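Local coordinates for protein C-1-tetrahydrofolate synthase, cytoplasmic, putative (Trypanosoma brucei, PDB 4CJX) that probably interconverts methylene-, methenyl- and formyl-tetrahydrofolate as an NADP-dependent dehydrogenase and cyclohydrolase, working as a homodimer in one-carbon metabolism, at residues L122-P125 with P126-K130; S169-M172 with E173-C177; L198-A201 with T202-N206. One frame throughout, in Å; residues are numbered along the deposited sequence. Where two conformers were deposited one is given.

Contact 1: L122-P125 with P126-K130; sequences LPLP and PHIDK. With 9L9 ((2S)-2-[[4-[[2,4-bis(azanyl)-6-oxidanylidene-1H-pyrimidin-5-yl]carbamoylamino]phenyl]carbonylamino]pentanedioic acid), chain G.
Leu122 turns its CG away from its own carbonyl carbon (chi1 -48°), while Lys130 runs out fully extended beyond CG; the two side chains cross at about a right angle, with Leu122 CD1 4.0 Å from Lys130 CE. Nearer the turn, Leu124 CD1 is 4.1 Å from Ile128 CG2. The loop folds back at a type I beta turn from Pro125 to Ile128, closed by the bond from Ile128 N to Pro125 O at 3.0 Å. The amide comes in from above the carbonyl plane, 39° out of it. Pro125 and Ile128 lie flank to flank across the turn, with Pro125 CG 3.8 Å from Ile128 CG1. The His127 ring approaches Pro125 CB obliquely and takes Ile128 CG1 over one face, near the rim; its NE2 is bonded to the carbonyl of Val97.

At the other end the backbone of Leu122, just ahead of the cis peptide to Pro123, grips the pyrimidine of the inhibitor twice. Leu122 N gives a nearly straight bond to 9L9 N1 (3.2 Å, 171°), and 9L9 N7 donates to Leu122 O at 2.8 Å. This two-point pairing helps fix the heterocycle in what is probably the folate site, where Lys77, Val120 and Asp144 also bond to the ligand.

Lys130 NZ is paired with Asp194, while Asp129, the N-cap of helix 130-134, takes Ala132 N on OD1 and meets Arg159 of the second subunit through OD2. The loop thus leads from strand 117-120 into that helix, with Leu124 and Pro125 against Cys64 of strand 58-64 and Ile128 against Gln99 and Leu102 of helix 99-110.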
ATOM      1  N   LEU B 122      16.556  10.347  -5.719  1.00 22.24           N
ATOM      2  CA  LEU B 122      16.164  10.873  -4.426  1.00 23.46           C
ATOM      3  C   LEU B 122      17.328  10.666  -3.448  1.00 24.33           C
ATOM      4  O   LEU B 122      18.105   9.710  -3.596  1.00 24.03           O
ATOM      5  CB  LEU B 122      14.907  10.135  -3.917  1.00 22.90           C
ATOM      6  CG  LEU B 122      13.709   9.955  -4.858  1.00 22.39           C
ATOM      7  CD1 LEU B 122      12.599   9.146  -4.192  1.00 21.82           C
ATOM      8  CD2 LEU B 122      13.190  11.307  -5.301  1.00 23.45           C
ATOM      9  N   PRO B 123      17.413  11.494  -2.400  1.00 25.82           N
ATOM     10  CA  PRO B 123      16.451  12.541  -2.054  1.00 26.83           C
ATOM     11  C   PRO B 123      16.612  13.775  -2.938  1.00 28.09           C
ATOM     12  O   PRO B 123      17.712  14.058  -3.413  1.00 28.10           O
ATOM     13  CB  PRO B 123      16.793  12.867  -0.588  1.00 27.86           C
ATOM     14  CG  PRO B 123      18.232  12.473  -0.438  1.00 28.24           C
ATOM     15  CD  PRO B 123      18.414  11.278  -1.328  1.00 26.43           C
ATOM     16  N   LEU B 124      15.504  14.462  -3.186  1.00 28.76           N
ATOM     17  CA  LEU B 124      15.525  15.790  -3.787  1.00 30.45           C
ATOM     18  C   LEU B 124      15.879  16.844  -2.726  1.00 32.53           C
ATOM     19  O   LEU B 124      15.764  16.588  -1.533  1.00 32.98           O
ATOM     20  CB  LEU B 124      14.174  16.094  -4.424  1.00 30.55           C
ATOM     21  CG  LEU B 124      13.909  15.330  -5.728  1.00 29.74           C
ATOM     22  CD1 LEU B 124      12.442  15.461  -6.126  1.00 29.74           C
ATOM     23  CD2 LEU B 124      14.830  15.816  -6.855  1.00 30.10           C
ATOM     24  N   PRO B 125      16.332  18.028  -3.161  1.00 34.41           N
ATOM     25  CA  PRO B 125      16.581  19.087  -2.202  1.00 36.50           C
ATOM     26  C   PRO B 125      15.306  19.474  -1.456  1.00 37.60           C
ATOM     27  O   PRO B 125      14.230  19.510  -2.061  1.00 36.97           O
ATOM     28  CB  PRO B 125      17.082  20.246  -3.063  1.00 37.70           C
ATOM     29  CG  PRO B 125      16.706  19.909  -4.462  1.00 36.29           C
ATOM     30  CD  PRO B 125      16.717  18.420  -4.526  1.00 34.56           C
ATOM     31  N   PRO B 126      15.427  19.760  -0.149  1.00 39.42           N
ATOM     32  CA  PRO B 126      14.288  20.074   0.714  1.00 40.24           C
ATOM     33  C   PRO B 126      13.261  21.036   0.122  1.00 40.86           C
ATOM     34  O   PRO B 126      12.076  20.770   0.212  1.00 40.05           O
ATOM     35  CB  PRO B 126      14.956  20.685   1.945  1.00 42.32           C
ATOM     36  CG  PRO B 126      16.247  19.939   2.036  1.00 41.91           C
ATOM     37  CD  PRO B 126      16.687  19.698   0.617  1.00 40.30           C
ATOM     38  N   HIS B 127      13.708  22.125  -0.498  1.00 42.32           N
ATOM     39  CA  HIS B 127      12.790  23.173  -0.962  1.00 43.75           C
ATOM     40  C   HIS B 127      11.889  22.744  -2.129  1.00 42.75           C
ATOM     41  O   HIS B 127      10.888  23.405  -2.417  1.00 44.03           O
ATOM     42  CB  HIS B 127      13.560  24.450  -1.335  1.00 45.80           C
ATOM     43  CG  HIS B 127      14.152  24.434  -2.715  1.00 45.13           C
ATOM     44  ND1 HIS B 127      15.316  23.759  -3.022  1.00 44.27           N
ATOM     45  CD2 HIS B 127      13.745  25.022  -3.866  1.00 45.30           C
ATOM     46  CE1 HIS B 127      15.593  23.926  -4.304  1.00 44.01           C
ATOM     47  NE2 HIS B 127      14.657  24.690  -4.837  1.00 44.52           N
ATOM     48  N   ILE B 128      12.236  21.655  -2.801  1.00 40.67           N
ATOM     49  CA  ILE B 128      11.415  21.153  -3.889  1.00 39.60           C
ATOM     50  C   ILE B 128      10.168  20.442  -3.371  1.00 38.81           C
ATOM     51  O   ILE B 128      10.193  19.795  -2.334  1.00 38.27           O
ATOM     52  CB  ILE B 128      12.227  20.205  -4.790  1.00 38.24           C
ATOM     53  CG1 ILE B 128      13.248  21.013  -5.625  1.00 39.39           C
ATOM     54  CG2 ILE B 128      11.324  19.371  -5.690  1.00 37.02           C
ATOM     55  CD1 ILE B 128      12.658  22.113  -6.501  1.00 40.40           C
ATOM     56  N   ASP B 129       9.072  20.595  -4.110  1.00 38.77           N
ATOM     57  CA  ASP B 129       7.845  19.834  -3.884  1.00 37.52           C
ATOM     58  C   ASP B 129       7.998  18.492  -4.603  1.00 35.24           C
ATOM     59  O   ASP B 129       7.819  18.405  -5.819  1.00 34.47           O
ATOM     60  CB  ASP B 129       6.654  20.640  -4.432  1.00 38.70           C
ATOM     61  CG  ASP B 129       5.298  19.934  -4.272  1.00 38.60           C
ATOM     62  OD1 ASP B 129       5.209  18.714  -3.964  1.00 36.37           O
ATOM     63  OD2 ASP B 129       4.284  20.636  -4.490  1.00 40.25           O
ATOM     64  N   LYS B 130       8.326  17.445  -3.852  1.00 34.24           N
ATOM     65  CA  LYS B 130       8.683  16.157  -4.449  1.00 32.51           C
ATOM     66  C   LYS B 130       7.520  15.510  -5.203  1.00 31.52           C
ATOM     67  O   LYS B 130       7.701  14.971  -6.304  1.00 30.82           O
ATOM     68  CB  LYS B 130       9.207  15.212  -3.366  1.00 33.02           C
ATOM     69  CG  LYS B 130       9.272  13.754  -3.760  1.00 32.40           C
ATOM     70  CD  LYS B 130       9.496  12.901  -2.541  1.00 33.19           C
ATOM     71  CE  LYS B 130       9.641  11.446  -2.933  1.00 32.68           C
ATOM     72  NZ  LYS B 130       9.670  10.605  -1.703  1.00 33.83           N
TER
HETATM   73  N2A 9L9 G1298      14.824   7.620  -7.814  1.00 18.23           N
HETATM   74  N1  9L9 G1298      16.233   7.159  -5.903  1.00 19.32           N
HETATM   75  C2  9L9 G1298      15.599   6.677  -6.997  1.00 17.71           C
HETATM   76  N3  9L9 G1298      15.642   5.333  -7.361  1.00 17.13           N
HETATM   77  C4  9L9 G1298      16.417   4.561  -6.483  1.00 16.95           C
HETATM   78  O4A 9L9 G1298      16.438   3.385  -6.809  1.00 17.14           O
HETATM   79  N5A 9L9 G1298      17.955   4.238  -4.622  1.00 20.26           N
HETATM   80  C5  9L9 G1298      17.074   5.030  -5.338  1.00 19.28           C
HETATM   81  C6  9L9 G1298      16.969   6.364  -5.097  1.00 18.98           C
HETATM   82  N7  9L9 G1298      17.623   6.946  -3.925  1.00 20.03           N
HETATM   83  O8A 9L9 G1298      19.458   3.932  -6.310  1.00 19.83           O
HETATM   84  N9  9L9 G1298      19.870   3.067  -4.273  1.00 19.63           N
HETATM   85  C1B 9L9 G1298      21.052   2.430  -4.528  1.00 20.47           C
HETATM   86  C2B 9L9 G1298      21.776   1.950  -3.418  1.00 21.39           C
HETATM   87  C3B 9L9 G1298      23.005   1.303  -3.565  1.00 21.86           C
HETATM   88  C4B 9L9 G1298      23.564   1.111  -4.830  1.00 22.41           C
HETATM   89  C5B 9L9 G1298      22.816   1.545  -5.947  1.00 22.33           C
HETATM   90  C6B 9L9 G1298      21.588   2.204  -5.802  1.00 20.45           C
HETATM   91  C7B 9L9 G1298      24.865   0.343  -4.981  1.00 23.15           C
HETATM   92  O7B 9L9 G1298      25.023  -0.274  -6.006  1.00 22.30           O
HETATM   93  CAW 9L9 G1298      19.119   3.788  -5.147  1.00 20.61           C
HETATM   94  N   9L9 G1298      25.780   0.262  -3.990  1.00 25.83           N
HETATM   95  CA  9L9 G1298      26.992  -0.548  -4.029  1.00 26.56           C
HETATM   96  C   9L9 G1298      26.764  -1.769  -3.169  1.00 27.59           C
HETATM   97  OXT 9L9 G1298      25.898  -1.678  -2.287  1.00 28.07           O
HETATM   98  CB  9L9 G1298      28.216   0.117  -3.443  1.00 28.22           C
HETATM   99  CG  9L9 G1298      28.150   1.626  -3.561  1.00 30.63           C
HETATM  100  CD  9L9 G1298      29.521   2.181  -3.333  1.00 31.62           C
HETATM  101  OE1 9L9 G1298      30.429   1.785  -4.062  1.00 35.68           O
HETATM  102  OE2 9L9 G1298      29.690   3.009  -2.426  1.00 35.05           O
HETATM  103  O   9L9 G1298      27.439  -2.814  -3.327  1.00 27.83           O

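Contact 2: S169-M172 with E173-C177; sequences SAVM and ELLRC
Met172 and Leu175 touch along one side of the alpha-helix 166-178, part of the NAD(P)-binding region of the chain, with Met172 SD 4.3 Å from Leu175 CD1. Val171 CG1 lies at a similar distance from the same Leu175 methyl, so CD1 meets both residues one turn back.

Four successive i to i+4 bonds satisfy the backbone here. Glu173 N goes to Ser169 O, Leu174 N to Ala170 O, Leu175 N to Val171 O and Arg176 N to Met172 O, each at 2.9 Å. The straightest is the one from Leu175 N, at 165°; all four donors sit somewhat off the carbonyl planes of their acceptors. Cys177 N carries the series on to Glu173 O, and the carbonyl of Leu175 also takes the hydroxyl of Ser178. The leucine CG atoms lie beside the oxygens four residues back: Leu174 CG is 3.4 Å from Ala170 O, and Leu175 CG is similarly close to Val171 O, so apolar carbons flank these bonded oxygens.

Most of the side chains face protein. Ala170 and Leu174 pack on helix 296-316, Val171, Met172 and Leu175 on helix 197-206, and Glu173 touches Ile37 of helix 30-51. The bend of Met172 at chi2 (-46°), after CG is set anti to the carbonyl carbon, places SD near Leu175; chi3 then turns only the terminal CE.

The charged pair, Glu173 and Arg176, lies within 173-177. Glu173 bends at chi2 (68°) while Arg176 stays extended to NE, and this lets the carboxylate and guanidinium meet one turn apart in a long salt bridge. Arg176 NH1 donates to Glu173 OE1 at 3.3 Å, using the syn lone pair of that oxygen, with OE1 close to the guanidinium plane.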
ATOM      1  N   SER B 169      12.045  -4.757  -5.819  1.00 18.00           N
ATOM      2  CA  SER B 169      12.273  -5.807  -6.779  1.00 18.82           C
ATOM      3  C   SER B 169      13.570  -6.627  -6.521  1.00 18.40           C
ATOM      4  O   SER B 169      13.590  -7.848  -6.684  1.00 18.42           O
ATOM      5  CB  SER B 169      12.330  -5.168  -8.130  1.00 20.00           C
ATOM      6  OG  SER B 169      12.279  -6.150  -9.097  1.00 21.68           O
ATOM      7  N   ALA B 170      14.646  -5.924  -6.169  1.00 17.91           N
ATOM      8  CA  ALA B 170      15.926  -6.525  -5.866  1.00 17.95           C
ATOM      9  C   ALA B 170      15.814  -7.458  -4.650  1.00 17.23           C
ATOM     10  O   ALA B 170      16.400  -8.519  -4.667  1.00 17.70           O
ATOM     11  CB  ALA B 170      16.961  -5.449  -5.597  1.00 17.63           C
ATOM     12  N   VAL B 171      15.051  -7.062  -3.631  1.00 16.49           N
ATOM     13  CA  VAL B 171      14.836  -7.898  -2.457  1.00 16.16           C
ATOM     14  C   VAL B 171      14.179  -9.195  -2.862  1.00 16.76           C
ATOM     15  O   VAL B 171      14.609 -10.288  -2.439  1.00 16.30           O
ATOM     16  CB  VAL B 171      13.962  -7.207  -1.392  1.00 15.50           C
ATOM     17  CG1 VAL B 171      13.505  -8.199  -0.352  1.00 15.45           C
ATOM     18  CG2 VAL B 171      14.727  -6.071  -0.728  1.00 15.29           C
ATOM     19  N   MET B 172      13.129  -9.083  -3.679  1.00 17.35           N
ATOM     20  CA  MET B 172      12.391 -10.265  -4.090  1.00 18.60           C
ATOM     21  C   MET B 172      13.291 -11.159  -4.940  1.00 19.65           C
ATOM     22  O   MET B 172      13.263 -12.385  -4.813  1.00 19.84           O
ATOM     23  CB  MET B 172      11.087  -9.894  -4.846  1.00 19.63           C
ATOM     24  CG  MET B 172      10.046  -9.142  -4.026  1.00 18.99           C
ATOM     25  SD  MET B 172       9.729  -9.821  -2.389  1.00 18.85           S
ATOM     26  CE  MET B 172       8.715 -11.255  -2.740  1.00 19.98           C
ATOM     27  N   GLU B 173      14.132 -10.545  -5.767  1.00 20.40           N
ATOM     28  CA  GLU B 173      15.084 -11.308  -6.575  1.00 22.10           C
ATOM     29  C   GLU B 173      16.128 -12.042  -5.706  1.00 21.64           C
ATOM     30  O   GLU B 173      16.510 -13.177  -6.011  1.00 22.13           O
ATOM     31  CB  GLU B 173      15.770 -10.387  -7.593  1.00 23.32           C
ATOM     32  CG  GLU B 173      16.892 -11.016  -8.413  1.00 25.26           C
ATOM     33  CD  GLU B 173      16.432 -12.086  -9.408  1.00 27.06           C
ATOM     34  OE1 GLU B 173      15.226 -12.191  -9.724  1.00 27.46           O
ATOM     35  OE2 GLU B 173      17.315 -12.835  -9.871  1.00 29.68           O
ATOM     36  N   LEU B 174      16.597 -11.394  -4.645  1.00 20.09           N
ATOM     37  CA  LEU B 174      17.532 -12.050  -3.752  1.00 20.33           C
ATOM     38  C   LEU B 174      16.879 -13.189  -2.951  1.00 19.80           C
ATOM     39  O   LEU B 174      17.514 -14.211  -2.749  1.00 19.67           O
ATOM     40  CB  LEU B 174      18.225 -11.031  -2.849  1.00 19.77           C
ATOM     41  CG  LEU B 174      19.200 -10.169  -3.668  1.00 20.57           C
ATOM     42  CD1 LEU B 174      19.746  -9.058  -2.821  1.00 20.73           C
ATOM     43  CD2 LEU B 174      20.353 -10.968  -4.234  1.00 21.56           C
ATOM     44  N   LEU B 175      15.613 -13.026  -2.544  1.00 19.39           N
ATOM     45  CA  LEU B 175      14.843 -14.150  -1.948  1.00 19.57           C
ATOM     46  C   LEU B 175      14.663 -15.332  -2.913  1.00 20.97           C
ATOM     47  O   LEU B 175      14.773 -16.504  -2.537  1.00 20.64           O
ATOM     48  CB  LEU B 175      13.494 -13.682  -1.405  1.00 18.87           C
ATOM     49  CG  LEU B 175      13.608 -12.778  -0.171  1.00 18.13           C
ATOM     50  CD1 LEU B 175      12.262 -12.179   0.215  1.00 18.13           C
ATOM     51  CD2 LEU B 175      14.194 -13.514   1.026  1.00 18.07           C
ATOM     52  N   ARG B 176      14.407 -15.015  -4.171  1.00 22.95           N
ATOM     53  CA  ARG B 176      14.293 -16.023  -5.226  1.00 25.20           C
ATOM     54  C   ARG B 176      15.614 -16.811  -5.373  1.00 24.99           C
ATOM     55  O   ARG B 176      15.618 -18.048  -5.499  1.00 24.50           O
ATOM     56  CB  ARG B 176      13.955 -15.290  -6.519  1.00 27.59           C
ATOM     57  CG  ARG B 176      13.579 -16.145  -7.693  1.00 31.64           C
ATOM     58  CD  ARG B 176      13.591 -15.280  -8.946  1.00 34.61           C
ATOM     59  NE  ARG B 176      13.127 -15.995 -10.121  1.00 39.26           N
ATOM     60  CZ  ARG B 176      13.056 -15.464 -11.341  1.00 43.36           C
ATOM     61  NH1 ARG B 176      13.431 -14.198 -11.558  1.00 45.00           N
ATOM     62  NH2 ARG B 176      12.609 -16.197 -12.354  1.00 45.74           N
ATOM     63  N   CYS B 177      16.725 -16.070  -5.367  1.00 23.91           N
ATOM     64  CA  CYS B 177      18.054 -16.663  -5.469  0.60 24.62           C
ATOM     65  C   CYS B 177      18.343 -17.582  -4.282  1.00 24.04           C
ATOM     66  O   CYS B 177      18.920 -18.662  -4.453  1.00 24.61           O
ATOM     67  CB  CYS B 177      19.139 -15.579  -5.541  0.60 24.41           C
ATOM     68  SG  CYS B 177      19.170 -14.623  -7.074  0.60 26.13           S
TER

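Contact 3: L198-A201 with T202-N206; sequences LPVA and TLLAN
The flat groups that meet here are peptide carbonyls. Leu203 N approaches Pro199 O in the carbonyl plane, at 3.0 Å, whereas Leu204 N comes to Val200 O, and Ala205 N to Ala201 O, tilted a little over 20° from theirs. The Ala205 bond is the straightest of the three, at 169°.

Aliphatic carbons crowd the oxygen ends: Leu204 CG comes to 3.2 Å from Val200 O, with its CD1 also near, and Leu203 CG lies near Pro199 O. Val200 and Leu204 run alongside each other from successive turns and touch through CG2 and CD1 at 4.1 Å; Val200 CG2 gets there by standing opposite the backbone N.

At the helix start Leu198 O and Thr202 N stand 3.6 Å apart, longer than the bonds that follow, and a water donates to Leu198 O at 2.7 Å. That water also has a weak bond to Thr202 OG1, which stands on the backbone-N side of its own residue (chi1 -60°), facing back toward Leu198.

Helix 197-206 is the crossover of the beta-alpha-beta unit between strands 186-190 and 210-214, with Leu204 against Val187, Val189 and Val211. Leu198 packs on His155 of the second subunit. The chemistry therefore divides: an apolar flank packs the helix against the sheet, and water helps satisfy a backbone carbonyl at the hydroxyl-bearing turn.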
ATOM      1  N   LEU B 198       7.971   0.161   1.942  1.00 18.41           N
ATOM      2  CA  LEU B 198       6.550   0.193   1.604  1.00 18.57           C
ATOM      3  C   LEU B 198       6.192  -0.859   0.541  1.00 18.30           C
ATOM      4  O   LEU B 198       5.448  -1.795   0.822  1.00 17.73           O
ATOM      5  CB  LEU B 198       6.149   1.609   1.191  1.00 19.91           C
ATOM      6  CG  LEU B 198       4.680   1.834   0.814  1.00 21.46           C
ATOM      7  CD1 LEU B 198       3.825   2.157   2.031  1.00 22.10           C
ATOM      8  CD2 LEU B 198       4.562   2.960  -0.194  1.00 22.61           C
ATOM      9  N   PRO B 199       6.768  -0.753  -0.672  1.00 18.42           N
ATOM     10  CA  PRO B 199       6.378  -1.733  -1.694  1.00 18.68           C
ATOM     11  C   PRO B 199       6.718  -3.192  -1.340  1.00 17.57           C
ATOM     12  O   PRO B 199       5.944  -4.107  -1.636  1.00 17.52           O
ATOM     13  CB  PRO B 199       7.118  -1.262  -2.963  1.00 19.25           C
ATOM     14  CG  PRO B 199       8.130  -0.283  -2.497  1.00 19.12           C
ATOM     15  CD  PRO B 199       7.648   0.297  -1.208  1.00 18.69           C
ATOM     16  N   VAL B 200       7.841  -3.403  -0.695  1.00 16.53           N
ATOM     17  CA  VAL B 200       8.264  -4.771  -0.383  1.00 16.28           C
ATOM     18  C   VAL B 200       7.321  -5.536   0.601  1.00 15.00           C
ATOM     19  O   VAL B 200       7.120  -6.733   0.463  1.00 14.11           O
ATOM     20  CB  VAL B 200       9.729  -4.798   0.093  1.00 16.24           C
ATOM     21  CG1 VAL B 200       9.830  -4.598   1.594  1.00 16.43           C
ATOM     22  CG2 VAL B 200      10.366  -6.129  -0.288  1.00 16.63           C
ATOM     23  N   ALA B 201       6.758  -4.827   1.573  1.00 14.19           N
ATOM     24  CA  ALA B 201       5.807  -5.411   2.492  1.00 14.30           C
ATOM     25  C   ALA B 201       4.610  -5.970   1.701  1.00 15.20           C
ATOM     26  O   ALA B 201       4.171  -7.096   1.948  1.00 14.91           O
ATOM     27  CB  ALA B 201       5.344  -4.380   3.506  1.00 14.19           C
ATOM     28  N   THR B 202       4.155  -5.192   0.715  1.00 15.93           N
ATOM     29  CA  THR B 202       3.075  -5.594  -0.175  1.00 17.36           C
ATOM     30  C   THR B 202       3.422  -6.815  -0.975  1.00 17.68           C
ATOM     31  O   THR B 202       2.590  -7.710  -1.103  1.00 18.22           O
ATOM     32  CB  THR B 202       2.689  -4.497  -1.178  1.00 18.48           C
ATOM     33  OG1 THR B 202       2.258  -3.339  -0.466  1.00 18.34           O
ATOM     34  CG2 THR B 202       1.524  -4.992  -2.114  1.00 19.75           C
ATOM     35  N   LEU B 203       4.630  -6.854  -1.532  1.00 17.39           N
ATOM     36  CA  LEU B 203       5.008  -7.968  -2.376  1.00 17.84           C
ATOM     37  C   LEU B 203       5.172  -9.221  -1.553  1.00 17.33           C
ATOM     38  O   LEU B 203       4.829 -10.304  -2.021  1.00 17.55           O
ATOM     39  CB  LEU B 203       6.300  -7.676  -3.138  1.00 18.11           C
ATOM     40  CG  LEU B 203       6.193  -6.555  -4.179  1.00 18.83           C
ATOM     41  CD1 LEU B 203       7.585  -6.190  -4.686  1.00 18.84           C
ATOM     42  CD2 LEU B 203       5.272  -6.936  -5.314  1.00 20.02           C
ATOM     43  N   LEU B 204       5.676  -9.074  -0.317  1.00 16.58           N
ATOM     44  CA  LEU B 204       5.803 -10.225   0.600  1.00 16.55           C
ATOM     45  C   LEU B 204       4.440 -10.810   1.015  1.00 16.94           C
ATOM     46  O   LEU B 204       4.244 -12.039   0.971  1.00 17.51           O
ATOM     47  CB  LEU B 204       6.657  -9.837   1.806  1.00 16.44           C
ATOM     48  CG  LEU B 204       8.118  -9.610   1.389  1.00 16.50           C
ATOM     49  CD1 LEU B 204       8.881  -8.839   2.440  1.00 16.31           C
ATOM     50  CD2 LEU B 204       8.794 -10.943   1.117  1.00 17.18           C
ATOM     51  N   ALA B 205       3.495  -9.949   1.376  1.00 16.67           N
ATOM     52  CA  ALA B 205       2.137 -10.399   1.685  1.00 17.73           C
ATOM     53  C   ALA B 205       1.444 -11.077   0.481  1.00 18.95           C
ATOM     54  O   ALA B 205       0.726 -12.060   0.668  1.00 18.96           O
ATOM     55  CB  ALA B 205       1.296  -9.229   2.214  1.00 17.94           C
ATOM     56  N   ASN B 206       1.666 -10.568  -0.745  1.00 19.62           N
ATOM     57  CA  ASN B 206       1.154 -11.242  -1.957  1.00 20.94           C
ATOM     58  C   ASN B 206       1.645 -12.679  -2.089  1.00 21.57           C
ATOM     59  O   ASN B 206       0.939 -13.506  -2.632  1.00 23.49           O
ATOM     60  CB  ASN B 206       1.522 -10.492  -3.236  1.00 21.17           C
ATOM     61  CG  ASN B 206       0.831  -9.135  -3.354  1.00 21.45           C
ATOM     62  OD1 ASN B 206      -0.058  -8.803  -2.589  1.00 21.38           O
ATOM     63  ND2 ASN B 206       1.239  -8.358  -4.342  1.00 22.02           N
TER
HETATM   64  O   HOH W   1       3.152  -1.729   2.292  1.00 40.80           O

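In the fold
Contacts 2 and 3 hold neighbouring helices, 166-178 and 197-206, with centres about 12 Å apart, and they touch directly: Val171 packs on Val200, Met172 on Leu203 and Leu204, and Leu175 on Leu204. Their shared interface is apolar and mostly buried, while polar chemistry lies mainly in the backbone, with a salt bridge in contact 2 and a bridging water in contact 3. Contact 1 stands apart, about 29 Å from contact 2 between centres, in the catalytic domain. It is a turn rather than a helix, peripheral and partly buried, and of the three it alone bonds the inhibitor. Contacts 1 and 3 each reach the second subunit.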